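Local coordinates for protein spondin-1 (Homo sapiens, PDB 2ZOU) that is a secreted extracellular-matrix glycoprotein, also called F-spondin, that probably takes part in cell adhesion, at residues 56-64 / 71-79. Residues are numbered along the deposited sequence; the frame is centred on the assembly and turned at random. Where two conformers were deposited one is given.
Sequences FTLIALREN and EDHAGTFQI. With EDO (1,2-ethanediol), chain D; EDO (1,2-ethanediol), chain C.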
loop_
_atom_site.group_PDB
_atom_site.type_symbol
_atom_site.label_atom_id
_atom_site.label_comp_id
_atom_site.label_asym_id
_atom_site.label_seq_id
_atom_site.Cartn_x
_atom_site.Cartn_y
_atom_site.Cartn_z
ATOM N N PHE A 56 1.587 8.253 -5.828
ATOM C CA PHE A 56 1.416 7.458 -4.611
ATOM C C PHE A 56 2.551 6.462 -4.474
ATOM O O PHE A 56 3.237 6.139 -5.462
ATOM C CB PHE A 56 0.063 6.724 -4.596
ATOM C CG PHE A 56 0.039 5.505 -5.475
ATOM C CD1 PHE A 56 0.351 4.249 -4.967
ATOM C CD2 PHE A 56 -0.228 5.626 -6.837
ATOM C CE1 PHE A 56 0.365 3.136 -5.802
ATOM C CE2 PHE A 56 -0.225 4.530 -7.678
ATOM C CZ PHE A 56 0.074 3.277 -7.171
ATOM N N THR A 57 2.734 5.980 -3.251
ATOM C CA THR A 57 3.624 4.863 -2.977
ATOM C C THR A 57 2.903 3.919 -2.042
ATOM O O THR A 57 2.309 4.351 -1.061
ATOM C CB THR A 57 4.919 5.317 -2.299
ATOM O OG1 THR A 57 5.539 6.341 -3.085
ATOM C CG2 THR A 57 5.882 4.139 -2.175
ATOM N N LEU A 58 2.987 2.632 -2.336
ATOM C CA LEU A 58 2.299 1.614 -1.577
ATOM C C LEU A 58 3.256 0.475 -1.227
ATOM O O LEU A 58 3.923 -0.062 -2.120
ATOM C CB LEU A 58 1.108 1.093 -2.395
ATOM C CG LEU A 58 0.425 -0.179 -1.909
ATOM C CD1 LEU A 58 -0.200 0.038 -0.555
ATOM C CD2 LEU A 58 -0.607 -0.664 -2.906
ATOM N N ILE A 59 3.314 0.116 0.064
ATOM C CA ILE A 59 4.182 -0.982 0.545
ATOM C C ILE A 59 3.439 -1.898 1.509
ATOM O O ILE A 59 2.361 -1.559 1.995
ATOM C CB ILE A 59 5.492 -0.442 1.194
ATOM C CG1 ILE A 59 5.163 0.465 2.384
ATOM C CG2 ILE A 59 6.339 0.263 0.134
ATOM C CD1 ILE A 59 6.397 0.997 3.110
ATOM N N ALA A 60 4.004 -3.083 1.743
ATOM C CA ALA A 60 3.489 -4.018 2.737
ATOM C C ALA A 60 4.660 -4.454 3.605
ATOM O O ALA A 60 5.602 -5.055 3.090
ATOM C CB ALA A 60 2.878 -5.221 2.050
ATOM N N LEU A 61 4.595 -4.154 4.900
ATOM C CA LEU A 61 5.712 -4.389 5.826
ATOM C C LEU A 61 5.323 -5.328 6.934
ATOM O O LEU A 61 4.211 -5.258 7.458
ATOM C CB LEU A 61 6.152 -3.074 6.465
ATOM C CG LEU A 61 6.679 -1.991 5.528
ATOM C CD1 LEU A 61 7.127 -0.770 6.345
ATOM C CD2 LEU A 61 7.839 -2.528 4.683
ATOM N N ARG A 62 6.256 -6.181 7.355
ATOM C CA ARG A 62 6.086 -6.857 8.615
ATOM C C ARG A 62 5.950 -5.775 9.673
ATOM O O ARG A 62 6.662 -4.763 9.623
ATOM C CB ARG A 62 7.313 -7.727 8.895
ATOM C CG ARG A 62 7.435 -8.894 7.920
ATOM C CD ARG A 62 8.442 -9.897 8.443
ATOM N NE ARG A 62 8.733 -10.945 7.473
ATOM C CZ ARG A 62 9.080 -12.187 7.807
ATOM N NH1 ARG A 62 9.152 -12.542 9.083
ATOM N NH2 ARG A 62 9.339 -13.081 6.863
ATOM N N GLU A 63 5.046 -5.970 10.624
ATOM C CA GLU A 63 4.869 -4.984 11.697
ATOM C C GLU A 63 6.163 -4.670 12.457
ATOM O O GLU A 63 7.002 -5.552 12.677
ATOM C CB GLU A 63 3.787 -5.420 12.680
ATOM C CG GLU A 63 3.206 -4.236 13.458
ATOM C CD GLU A 63 2.030 -4.602 14.348
ATOM O OE1 GLU A 63 1.808 -5.814 14.586
ATOM O OE2 GLU A 63 1.340 -3.662 14.812
ATOM N N ASN A 64 6.290 -3.398 12.833
ATOM C CA ASN A 64 7.427 -2.864 13.591
ATOM C C ASN A 64 8.754 -2.878 12.859
ATOM O O ASN A 64 9.813 -2.834 13.496
ATOM C CB ASN A 64 7.577 -3.567 14.947
ATOM C CG ASN A 64 6.310 -3.527 15.768
ATOM O OD1 ASN A 64 5.664 -2.488 15.883
ATOM N ND2 ASN A 64 5.953 -4.666 16.354
ATOM N N GLU A 71 13.895 -8.090 3.662
ATOM C CA GLU A 71 13.068 -9.023 4.412
ATOM C C GLU A 71 11.982 -8.352 5.250
ATOM O O GLU A 71 11.130 -9.045 5.791
ATOM C CB GLU A 71 13.927 -9.946 5.284
ATOM C CG GLU A 71 14.723 -9.240 6.384
ATOM C CD GLU A 71 16.138 -8.861 5.971
ATOM O OE1 GLU A 71 16.434 -8.769 4.758
ATOM O OE2 GLU A 71 16.970 -8.672 6.879
ATOM N N ASP A 72 12.002 -7.019 5.351
ATOM C CA ASP A 72 10.908 -6.288 6.006
ATOM C C ASP A 72 9.623 -6.313 5.192
ATOM O O ASP A 72 8.540 -6.145 5.739
ATOM C CB ASP A 72 11.254 -4.813 6.181
ATOM C CG ASP A 72 12.423 -4.569 7.114
ATOM O OD1 ASP A 72 12.845 -5.490 7.851
ATOM O OD2 ASP A 72 12.929 -3.426 7.098
ATOM N N HIS A 73 9.756 -6.475 3.882
ATOM C CA HIS A 73 8.618 -6.407 2.978
ATOM C C HIS A 73 7.933 -7.756 2.856
ATOM O O HIS A 73 8.577 -8.772 2.617
ATOM C CB HIS A 73 9.093 -5.865 1.635
ATOM C CG HIS A 73 9.462 -4.418 1.691
ATOM N ND1 HIS A 73 10.678 -3.959 2.156
ATOM C CD2 HIS A 73 8.741 -3.320 1.366
ATOM C CE1 HIS A 73 10.687 -2.636 2.106
ATOM N NE2 HIS A 73 9.525 -2.227 1.630
ATOM N N ALA A 74 6.620 -7.758 3.060
ATOM C CA ALA A 74 5.848 -8.988 3.186
ATOM C C ALA A 74 4.905 -9.174 1.999
ATOM O O ALA A 74 4.303 -8.206 1.514
ATOM C CB ALA A 74 5.045 -8.942 4.470
ATOM N N GLY A 75 4.793 -10.412 1.532
ATOM C CA GLY A 75 3.880 -10.748 0.441
ATOM C C GLY A 75 4.413 -10.286 -0.897
ATOM O O GLY A 75 5.561 -9.836 -0.997
ATOM N N THR A 76 3.557 -10.379 -1.912
ATOM C CA THR A 76 3.911 -10.083 -3.289
ATOM C C THR A 76 2.795 -9.243 -3.906
ATOM O O THR A 76 1.639 -9.665 -3.964
ATOM C CB THR A 76 4.050 -11.398 -4.105
ATOM O OG1 THR A 76 5.196 -12.098 -3.642
ATOM C CG2 THR A 76 4.196 -11.141 -5.621
ATOM N N PHE A 77 3.130 -8.043 -4.353
ATOM C CA PHE A 77 2.198 -7.283 -5.159
ATOM C C PHE A 77 2.172 -7.777 -6.599
ATOM O O PHE A 77 3.188 -8.225 -7.139
ATOM C CB PHE A 77 2.528 -5.802 -5.139
ATOM C CG PHE A 77 2.282 -5.146 -3.822
ATOM C CD1 PHE A 77 0.985 -4.839 -3.397
ATOM C CD2 PHE A 77 3.355 -4.794 -3.010
ATOM C CE1 PHE A 77 0.759 -4.199 -2.167
ATOM C CE2 PHE A 77 3.139 -4.160 -1.783
ATOM C CZ PHE A 77 1.855 -3.860 -1.358
ATOM N N GLN A 78 0.999 -7.672 -7.219
ATOM C CA GLN A 78 0.820 -7.973 -8.629
ATOM C C GLN A 78 0.042 -6.851 -9.315
ATOM O O GLN A 78 -1.049 -6.488 -8.875
ATOM C CB GLN A 78 0.104 -9.302 -8.814
ATOM C CG GLN A 78 -0.044 -9.694 -10.285
ATOM C CD GLN A 78 -0.769 -10.997 -10.483
ATOM O OE1 GLN A 78 -1.400 -11.514 -9.572
ATOM N NE2 GLN A 78 -0.682 -11.537 -11.688
ATOM N N ILE A 79 0.616 -6.294 -10.373
ATOM C CA ILE A 79 0.013 -5.193 -11.099
ATOM C C ILE A 79 -1.261 -5.669 -11.804
ATOM O O ILE A 79 -1.292 -6.731 -12.427
ATOM C CB ILE A 79 1.018 -4.595 -12.128
ATOM C CG1 ILE A 79 2.274 -4.071 -11.413
ATOM C CG2 ILE A 79 0.366 -3.526 -13.021
ATOM C CD1 ILE A 79 2.048 -2.936 -10.421
HETATM C C1 EDO D . 4.608 10.856 -2.172
HETATM O O1 EDO D . 5.202 10.155 -1.074
HETATM C C2 EDO D . 3.761 9.891 -2.990
HETATM O O2 EDO D . 4.568 8.794 -3.446
HETATM C C1 EDO C . 13.575 -1.928 10.408
HETATM O O1 EDO C . 12.941 -2.150 11.667
HETATM C C2 EDO C . 14.091 -3.244 9.868
HETATM O O2 EDO C . 14.953 -3.007 8.760
HETATM O O HOH W 1 9.142 -10.652 4.691
#
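Leu61 and His73 form a single antiparallel beta bridge in the reeler-domain beta-sandwich, where the loop leading into strand 76-79, an edge strand of one sheet, pairs with strand 55-62 of the other. Two backbone hydrogen bonds flank the pair. Ala74 N donates to Ala60 O at 2.9 Å, the N-H...O angle being 167°, with the donor lying above the carbonyl plane. Arg62 N reaches Asp72 O at 2.8 Å and meets that carbonyl almost head-on, with a C=O...N angle of 168°. Each acceptor also receives a CA-H...O contact, from His73 CA and Leu61 CA respectively. The Arg62 side chain, extended from CG to NE, places NE 2.8 Å from a water in the guanidinium plane; this water donates to both Glu71 O and His73 O, thereby satisfying the two carbonyls. Asp72 turns its carboxylate to the loop instead, OD1 in a salt bridge with Arg65 and OD2 taking the backbone N of Lys69.

Apolar groups fill in around the bridge. Ala60 N and Ile59 C lie in plane at the Phe77 ring edge, Leu58 CD2 approaching obliquely, while Trp110 of strand 105-111 packs against the same ring and bonds Ala74 O through NE1. With CG anti to the carbonyl carbon (chi1 -62°), Leu61 runs alongside His73 and sets CD2 over one face of the imidazole in a CH-pi contact, 3.6 Å from the ring centroid.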